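Local coordinates for response regulator receiver domain protein (CheY) (Rhodospirillum rubrum, PDB 3HEB) that probably acts as a phosphorylation-controlled signalling switch, a CheY-like receiver domain that takes a phosphoryl group on an aspartate in bacterial two-component signalling, at residues V5-I10 against N31-F36; T73-L78 against Y108-N113. All coordinates share one frame; numbering follows the deposited sequence.

Contact 1 of 2, residues V5-I10 against N31-F36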
ATOM      1  N   VAL A   5      14.525   5.740   7.462  1.00 17.60           N
ATOM      2  CA  VAL A   5      13.131   5.197   7.484  1.00 16.62           C
ATOM      3  C   VAL A   5      12.923   4.292   8.700  1.00 17.27           C
ATOM      4  O   VAL A   5      13.620   3.292   8.881  1.00 18.09           O
ATOM      5  CB  VAL A   5      12.827   4.398   6.202  1.00 16.56           C
ATOM      6  CG1 VAL A   5      11.350   3.991   6.174  1.00 16.92           C
ATOM      7  CG2 VAL A   5      13.181   5.227   4.978  1.00 15.01           C
ATOM      8  N   THR A   6      11.962   4.652   9.539  1.00 17.11           N
ATOM      9  CA  THR A   6      11.681   3.883  10.742  1.00 17.82           C
ATOM     10  C   THR A   6      10.408   3.050  10.615  1.00 17.10           C
ATOM     11  O   THR A   6       9.377   3.535  10.130  1.00 17.24           O
ATOM     12  CB  THR A   6      11.494   4.802  11.957  1.00 19.37           C
ATOM     13  OG1 THR A   6      10.410   5.702  11.699  1.00 25.57           O
ATOM     14  CG2 THR A   6      12.734   5.607  12.223  1.00 21.18           C
ATOM     15  N   ILE A   7      10.480   1.798  11.046  1.00 12.71           N
ATOM     16  CA  ILE A   7       9.311   0.929  11.024  1.00 13.11           C
ATOM     17  C   ILE A   7       8.717   0.957  12.426  1.00 11.88           C
ATOM     18  O   ILE A   7       9.399   0.622  13.393  1.00 11.97           O
ATOM     19  CB  ILE A   7       9.689  -0.514  10.660  1.00 14.51           C
ATOM     20  CG1 ILE A   7      10.267  -0.544   9.240  1.00 10.57           C
ATOM     21  CG2 ILE A   7       8.473  -1.409  10.772  1.00 12.39           C
ATOM     22  CD1 ILE A   7      10.794  -1.879   8.817  1.00 11.99           C
ATOM     23  N   VAL A   8       7.466   1.394  12.541  1.00 10.01           N
ATOM     24  CA  VAL A   8       6.804   1.452  13.838  1.00 10.95           C
ATOM     25  C   VAL A   8       5.848   0.272  13.948  1.00 11.86           C
ATOM     26  O   VAL A   8       4.826   0.233  13.268  1.00 14.28           O
ATOM     27  CB  VAL A   8       6.003   2.763  14.013  1.00 12.11           C
ATOM     28  CG1 VAL A   8       5.299   2.754  15.358  1.00 13.87           C
ATOM     29  CG2 VAL A   8       6.925   3.968  13.923  1.00  8.65           C
HETATM   30  N   MSE A   9       6.184  -0.695  14.795  1.00 12.61           N
HETATM   31  CA  MSE A   9       5.339  -1.873  14.964  1.00 13.91           C
HETATM   32  C   MSE A   9       4.396  -1.741  16.162  1.00 14.27           C
HETATM   33  O   MSE A   9       4.838  -1.653  17.310  1.00 13.73           O
HETATM   34  CB  MSE A   9       6.215  -3.127  15.108  1.00 12.42           C
HETATM   35  CG  MSE A   9       5.454  -4.429  15.342  1.00 12.19           C
HETATM   36 SE   MSE A   9       6.525  -5.899  15.264  1.00  4.11          SE
HETATM   37  CE  MSE A   9       7.563  -5.618  16.679  1.00  9.63           C
ATOM     38  N   ILE A  10       3.097  -1.705  15.877  1.00 14.90           N
ATOM     39  CA  ILE A  10       2.072  -1.604  16.915  1.00 15.07           C
ATOM     40  C   ILE A  10       1.375  -2.970  17.033  1.00 16.68           C
ATOM     41  O   ILE A  10       0.411  -3.279  16.323  1.00 16.95           O
ATOM     42  CB  ILE A  10       1.041  -0.499  16.575  1.00 13.28           C
ATOM     43  CG1 ILE A  10       1.770   0.832  16.330  1.00 11.33           C
ATOM     44  CG2 ILE A  10       0.031  -0.353  17.722  1.00 11.00           C
ATOM     45  CD1 ILE A  10       0.863   1.955  15.833  1.00  5.22           C
ATOM     46  N   ASN A  31      16.416  -1.734   9.025  1.00 20.47           N
ATOM     47  CA  ASN A  31      15.829  -0.500   9.536  1.00 21.14           C
ATOM     48  C   ASN A  31      15.449  -0.554  11.016  1.00 21.88           C
ATOM     49  O   ASN A  31      15.091  -1.606  11.554  1.00 20.16           O
ATOM     50  CB  ASN A  31      14.588  -0.113   8.721  1.00 21.64           C
ATOM     51  CG  ASN A  31      14.912   0.171   7.268  1.00 22.34           C
ATOM     52  OD1 ASN A  31      15.250  -0.738   6.506  1.00 24.03           O
ATOM     53  ND2 ASN A  31      14.822   1.441   6.875  1.00 20.97           N
ATOM     54  N   GLU A  32      15.544   0.599  11.671  1.00 22.30           N
ATOM     55  CA  GLU A  32      15.186   0.708  13.072  1.00 23.03           C
ATOM     56  C   GLU A  32      13.709   0.360  13.203  1.00 22.74           C
ATOM     57  O   GLU A  32      12.886   0.795  12.397  1.00 20.71           O
ATOM     58  CB  GLU A  32      15.416   2.139  13.566  1.00 26.01           C
ATOM     59  CG  GLU A  32      14.825   3.210  12.633  1.00 31.75           C
ATOM     60  CD  GLU A  32      15.836   3.773  11.616  1.00 34.77           C
ATOM     61  OE1 GLU A  32      16.633   4.666  12.007  1.00 36.00           O
ATOM     62  OE2 GLU A  32      15.835   3.326  10.439  1.00 31.44           O
ATOM     63  N   ILE A  33      13.384  -0.443  14.209  1.00 21.23           N
ATOM     64  CA  ILE A  33      12.009  -0.824  14.463  1.00 19.77           C
ATOM     65  C   ILE A  33      11.710  -0.454  15.897  1.00 20.33           C
ATOM     66  O   ILE A  33      12.370  -0.948  16.812  1.00 19.39           O
ATOM     67  CB  ILE A  33      11.791  -2.336  14.337  1.00 20.78           C
ATOM     68  CG1 ILE A  33      11.879  -2.761  12.873  1.00 20.05           C
ATOM     69  CG2 ILE A  33      10.435  -2.709  14.927  1.00 19.03           C
ATOM     70  CD1 ILE A  33      11.903  -4.264  12.688  1.00 21.19           C
ATOM     71  N   ILE A  34      10.738   0.432  16.093  1.00 20.40           N
ATOM     72  CA  ILE A  34      10.346   0.825  17.435  1.00 20.59           C
ATOM     73  C   ILE A  34       8.973   0.185  17.666  1.00 20.12           C
ATOM     74  O   ILE A  34       8.012   0.445  16.931  1.00 19.25           O
ATOM     75  CB  ILE A  34      10.313   2.370  17.592  1.00 20.90           C
ATOM     76  CG1 ILE A  34       9.939   2.732  19.028  1.00 21.40           C
ATOM     77  CG2 ILE A  34       9.340   2.989  16.629  1.00 23.16           C
ATOM     78  CD1 ILE A  34      10.162   4.179  19.362  1.00 22.22           C
ATOM     79  N   ALA A  35       8.912  -0.685  18.673  1.00 18.16           N
ATOM     80  CA  ALA A  35       7.702  -1.432  19.002  1.00 16.94           C
ATOM     81  C   ALA A  35       6.873  -0.887  20.164  1.00 15.65           C
ATOM     82  O   ALA A  35       7.407  -0.399  21.156  1.00 14.96           O
ATOM     83  CB  ALA A  35       8.074  -2.877  19.285  1.00 16.52           C
ATOM     84  N   PHE A  36       5.556  -0.982  20.028  1.00 14.73           N
ATOM     85  CA  PHE A  36       4.634  -0.539  21.066  1.00 15.92           C
ATOM     86  C   PHE A  36       3.619  -1.657  21.262  1.00 17.14           C
ATOM     87  O   PHE A  36       3.044  -2.151  20.289  1.00 17.88           O
ATOM     88  CB  PHE A  36       3.916   0.752  20.649  1.00 15.00           C
ATOM     89  CG  PHE A  36       4.836   1.918  20.461  1.00 13.65           C
ATOM     90  CD1 PHE A  36       5.531   2.455  21.544  1.00 14.75           C
ATOM     91  CD2 PHE A  36       5.056   2.446  19.196  1.00 13.00           C
ATOM     92  CE1 PHE A  36       6.436   3.496  21.365  1.00 12.38           C
ATOM     93  CE2 PHE A  36       5.958   3.485  19.002  1.00 13.02           C
ATOM     94  CZ  PHE A  36       6.652   4.013  20.089  1.00 14.13           C
TER
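Ile7 N donates to Glu32 O at 2.9 Å with a nearly straight N-H...O angle of 169°, the first rung between two parallel strands joined by the helix 14-26 in the opening beta-alpha-beta crossover of a receiver domain. The ladder continues through Ile34 N to Ile7 O, Met9 N to Ile34 O, and Phe36 N to Met9 O at 2.9 Å. Ahead of it, a side chain takes over: Asn31 ND2 reaches Val5 O at 3.0 Å with an angle of 167°, the acceptor lying close to the amide plane. An alanine at Asn31 would probably leave Val5 O without this donor and let the chain before strand 6-10 shift more easily.

Packing follows the two faces of the sheet. On one, Val8 CG2 lies beside Ile34 CG2 at 3.8 Å, the side chains pointing the same way, while Val8 CG1 meets the Phe36 ring at its edge, 3.8 Å from CE2. The helix 39-47 covers this face, with Tyr45 meeting the Phe36 ring. On the other, Ile7 CB packs on Ile33 CG1 at 3.8 Å, and the helix 14-26 covers Met9, a selenomethionine. Its chain is extended to SE and then bends at chi3 (66°), a turn that sets Met9 CE 3.8 Å from Ala35 CB.

Contact 2 of 2, residues T73-L78 against Y108-N113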
ATOM      1  N   THR A  73      -8.733   0.288  19.853  1.00 18.71           N
ATOM      2  CA  THR A  73      -8.778  -0.477  18.618  1.00 19.44           C
ATOM      3  C   THR A  73      -7.871   0.243  17.643  1.00 18.29           C
ATOM      4  O   THR A  73      -7.866   1.470  17.581  1.00 19.04           O
ATOM      5  CB  THR A  73     -10.190  -0.550  18.008  1.00 20.93           C
ATOM      6  OG1 THR A  73     -10.119  -1.279  16.769  1.00 23.66           O
ATOM      7  CG2 THR A  73     -10.747   0.849  17.759  1.00 18.16           C
ATOM      8  N   GLY A  74      -7.091  -0.525  16.894  1.00 17.09           N
ATOM      9  CA  GLY A  74      -6.183   0.066  15.937  1.00 16.19           C
ATOM     10  C   GLY A  74      -6.859   0.892  14.858  1.00 17.68           C
ATOM     11  O   GLY A  74      -6.215   1.757  14.250  1.00 17.10           O
ATOM     12  N   ILE A  75      -8.139   0.644  14.597  1.00 17.17           N
ATOM     13  CA  ILE A  75      -8.820   1.421  13.570  1.00 19.83           C
ATOM     14  C   ILE A  75      -8.790   2.904  13.929  1.00 20.07           C
ATOM     15  O   ILE A  75      -8.587   3.755  13.069  1.00 19.20           O
ATOM     16  CB  ILE A  75     -10.280   0.951  13.359  1.00 21.16           C
ATOM     17  CG1 ILE A  75     -10.286  -0.272  12.442  1.00 23.15           C
ATOM     18  CG2 ILE A  75     -11.123   2.063  12.732  1.00 23.58           C
ATOM     19  CD1 ILE A  75     -11.668  -0.808  12.133  1.00 24.90           C
ATOM     20  N   ASP A  76      -8.971   3.214  15.206  1.00 19.61           N
ATOM     21  CA  ASP A  76      -8.947   4.609  15.613  1.00 19.47           C
ATOM     22  C   ASP A  76      -7.549   5.214  15.538  1.00 18.55           C
ATOM     23  O   ASP A  76      -7.400   6.420  15.351  1.00 20.28           O
ATOM     24  CB  ASP A  76      -9.548   4.746  17.006  1.00 19.82           C
ATOM     25  CG  ASP A  76     -11.040   4.487  16.998  1.00 18.49           C
ATOM     26  OD1 ASP A  76     -11.745   5.145  16.208  1.00 17.22           O
ATOM     27  OD2 ASP A  76     -11.512   3.632  17.765  1.00 19.15           O
ATOM     28  N   ILE A  77      -6.523   4.380  15.672  1.00 16.38           N
ATOM     29  CA  ILE A  77      -5.158   4.872  15.561  1.00 15.01           C
ATOM     30  C   ILE A  77      -4.999   5.280  14.093  1.00 15.01           C
ATOM     31  O   ILE A  77      -4.470   6.345  13.788  1.00 15.25           O
ATOM     32  CB  ILE A  77      -4.115   3.769  15.916  1.00 12.02           C
ATOM     33  CG1 ILE A  77      -4.208   3.421  17.408  1.00 11.99           C
ATOM     34  CG2 ILE A  77      -2.716   4.247  15.567  1.00  9.32           C
ATOM     35  CD1 ILE A  77      -3.198   2.394  17.883  1.00  8.27           C
ATOM     36  N   LEU A  78      -5.494   4.424  13.202  1.00 16.15           N
ATOM     37  CA  LEU A  78      -5.454   4.631  11.753  1.00 16.81           C
ATOM     38  C   LEU A  78      -6.155   5.936  11.395  1.00 17.19           C
ATOM     39  O   LEU A  78      -5.632   6.742  10.629  1.00 17.07           O
ATOM     40  CB  LEU A  78      -6.169   3.473  11.042  1.00 16.35           C
ATOM     41  CG  LEU A  78      -5.977   3.153   9.554  1.00 18.82           C
ATOM     42  CD1 LEU A  78      -7.189   2.356   9.091  1.00 19.87           C
ATOM     43  CD2 LEU A  78      -5.846   4.392   8.712  1.00 19.41           C
ATOM     44  N   TYR A 108      -9.446   0.660   4.577  1.00 14.77           N
ATOM     45  CA  TYR A 108      -9.083   1.368   3.368  1.00 16.27           C
ATOM     46  C   TYR A 108      -9.826   2.712   3.314  1.00 16.11           C
ATOM     47  O   TYR A 108      -9.236   3.736   2.976  1.00 17.35           O
ATOM     48  CB  TYR A 108      -9.390   0.513   2.136  1.00 14.02           C
ATOM     49  CG  TYR A 108      -8.378  -0.590   1.906  1.00 14.63           C
ATOM     50  CD1 TYR A 108      -8.691  -1.930   2.163  1.00 15.33           C
ATOM     51  CD2 TYR A 108      -7.107  -0.297   1.417  1.00 14.11           C
ATOM     52  CE1 TYR A 108      -7.757  -2.951   1.925  1.00 14.97           C
ATOM     53  CE2 TYR A 108      -6.165  -1.303   1.183  1.00 14.23           C
ATOM     54  CZ  TYR A 108      -6.497  -2.627   1.434  1.00 16.05           C
ATOM     55  OH  TYR A 108      -5.573  -3.617   1.185  1.00 15.81           O
ATOM     56  N   ASP A 109     -11.110   2.717   3.660  1.00 15.82           N
ATOM     57  CA  ASP A 109     -11.858   3.964   3.646  1.00 15.41           C
ATOM     58  C   ASP A 109     -11.213   4.927   4.623  1.00 15.78           C
ATOM     59  O   ASP A 109     -11.132   6.117   4.347  1.00 16.15           O
ATOM     60  CB  ASP A 109     -13.326   3.748   4.025  1.00 17.14           C
ATOM     61  CG  ASP A 109     -14.101   2.987   2.958  1.00 19.36           C
ATOM     62  OD1 ASP A 109     -13.632   2.916   1.792  1.00 19.42           O
ATOM     63  OD2 ASP A 109     -15.190   2.471   3.286  1.00 20.15           O
ATOM     64  N   LEU A 110     -10.743   4.407   5.757  1.00 16.53           N
ATOM     65  CA  LEU A 110     -10.075   5.236   6.761  1.00 17.14           C
ATOM     66  C   LEU A 110      -8.680   5.671   6.324  1.00 16.52           C
ATOM     67  O   LEU A 110      -8.044   6.472   7.005  1.00 16.72           O
ATOM     68  CB  LEU A 110      -9.959   4.501   8.101  1.00 16.68           C
ATOM     69  CG  LEU A 110     -10.986   4.718   9.220  1.00 19.53           C
ATOM     70  CD1 LEU A 110     -11.981   5.826   8.849  1.00 19.83           C
ATOM     71  CD2 LEU A 110     -11.696   3.401   9.509  1.00 18.08           C
ATOM     72  N   GLY A 111      -8.195   5.116   5.212  1.00 16.39           N
ATOM     73  CA  GLY A 111      -6.884   5.496   4.697  1.00 14.18           C
ATOM     74  C   GLY A 111      -5.712   4.528   4.769  1.00 12.86           C
ATOM     75  O   GLY A 111      -4.585   4.911   4.449  1.00 14.35           O
ATOM     76  N   ALA A 112      -5.945   3.290   5.180  1.00 10.75           N
ATOM     77  CA  ALA A 112      -4.852   2.324   5.258  1.00  9.97           C
ATOM     78  C   ALA A 112      -4.277   2.103   3.865  1.00 10.96           C
ATOM     79  O   ALA A 112      -5.021   1.989   2.890  1.00 11.80           O
ATOM     80  CB  ALA A 112      -5.353   1.008   5.822  1.00  9.04           C
ATOM     81  N   ASN A 113      -2.953   2.049   3.773  1.00  9.22           N
ATOM     82  CA  ASN A 113      -2.295   1.839   2.485  1.00 10.03           C
ATOM     83  C   ASN A 113      -2.413   0.392   2.042  1.00  9.67           C
ATOM     84  O   ASN A 113      -2.568   0.106   0.859  1.00 11.64           O
ATOM     85  CB  ASN A 113      -0.810   2.200   2.575  1.00  7.70           C
ATOM     86  CG  ASN A 113      -0.583   3.688   2.793  1.00  9.72           C
ATOM     87  OD1 ASN A 113      -0.281   4.441   1.852  1.00  9.49           O
ATOM     88  ND2 ASN A 113      -0.739   4.125   4.039  1.00  4.46           N
TER
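Gly111, whose carbonyl carbon lies against Leu78 CD2, donates its N-H to Tyr108 O at 2.8 Å, one of two bonds back into the last turn that define a Schellman motif at the end of helix 101-109. Its positive phi of 109° marks it as the first residue after the helix to leave helical backbone angles; there a CB would be jammed against the Leu110 carbonyl oxygen, which suits a residue with no side chain.

Across the contact the meeting is apolar, and Leu78 and Leu110 carry the larger share of it. Leu78 points toward the turn and its CG stands anti to the backbone N (chi1 -162°); the two methyls beyond it divide the work. Leu78 CD1 packs on Leu110 CB at 3.6 Å and on Ala112 CB at 4.0 Å, so it bridges the residues flanking the glycine. Leu78 CD2 instead lies against backbone, 3.5 Å from Leu110 O and 3.7 Å from Ala112 N. Leu110 reaches back with its other end: Leu110 CD2 touches Ile75 CG2 at 3.5 Å, the two side chains crossing at about a right angle. Ile75 and Leu78 stand three residues apart in the helix, which places both against the same turn.

The contact thus joins the first turn of helix 74-83 to the loop leading from helix 101-109 into strand 114-117. Asp109 makes a salt bridge to Arg89 of the second subunit. Cys107 of helix 101-109 touches Ile75, Leu78 and Ala112, and Ala112 also rests on Ile94 of strand 92-96.

In the fold
Contact 1 closes before contact 2 opens along the chain, and the two lie on opposite sides of its centre, their own centres about 18 Å apart. The fold is built on one five-stranded parallel sheet ordered 33-36, 6-10, 61-65, 92-96, 114-117: contact 1 is the pair of strands at one margin, whereas contact 2 lies outside the strands and joins helix 74-83 to the turn leading into the strand at the other margin. They nevertheless meet, Ile10 CG2 lying 4.2 Å from Ile77 CD1. In the sequence between them comes strand 61-65, just before Asp66, the predicted phosphorylation site. The end carrying contact 2 also faces the second subunit, consistent with pairing through the helix 101-109 region.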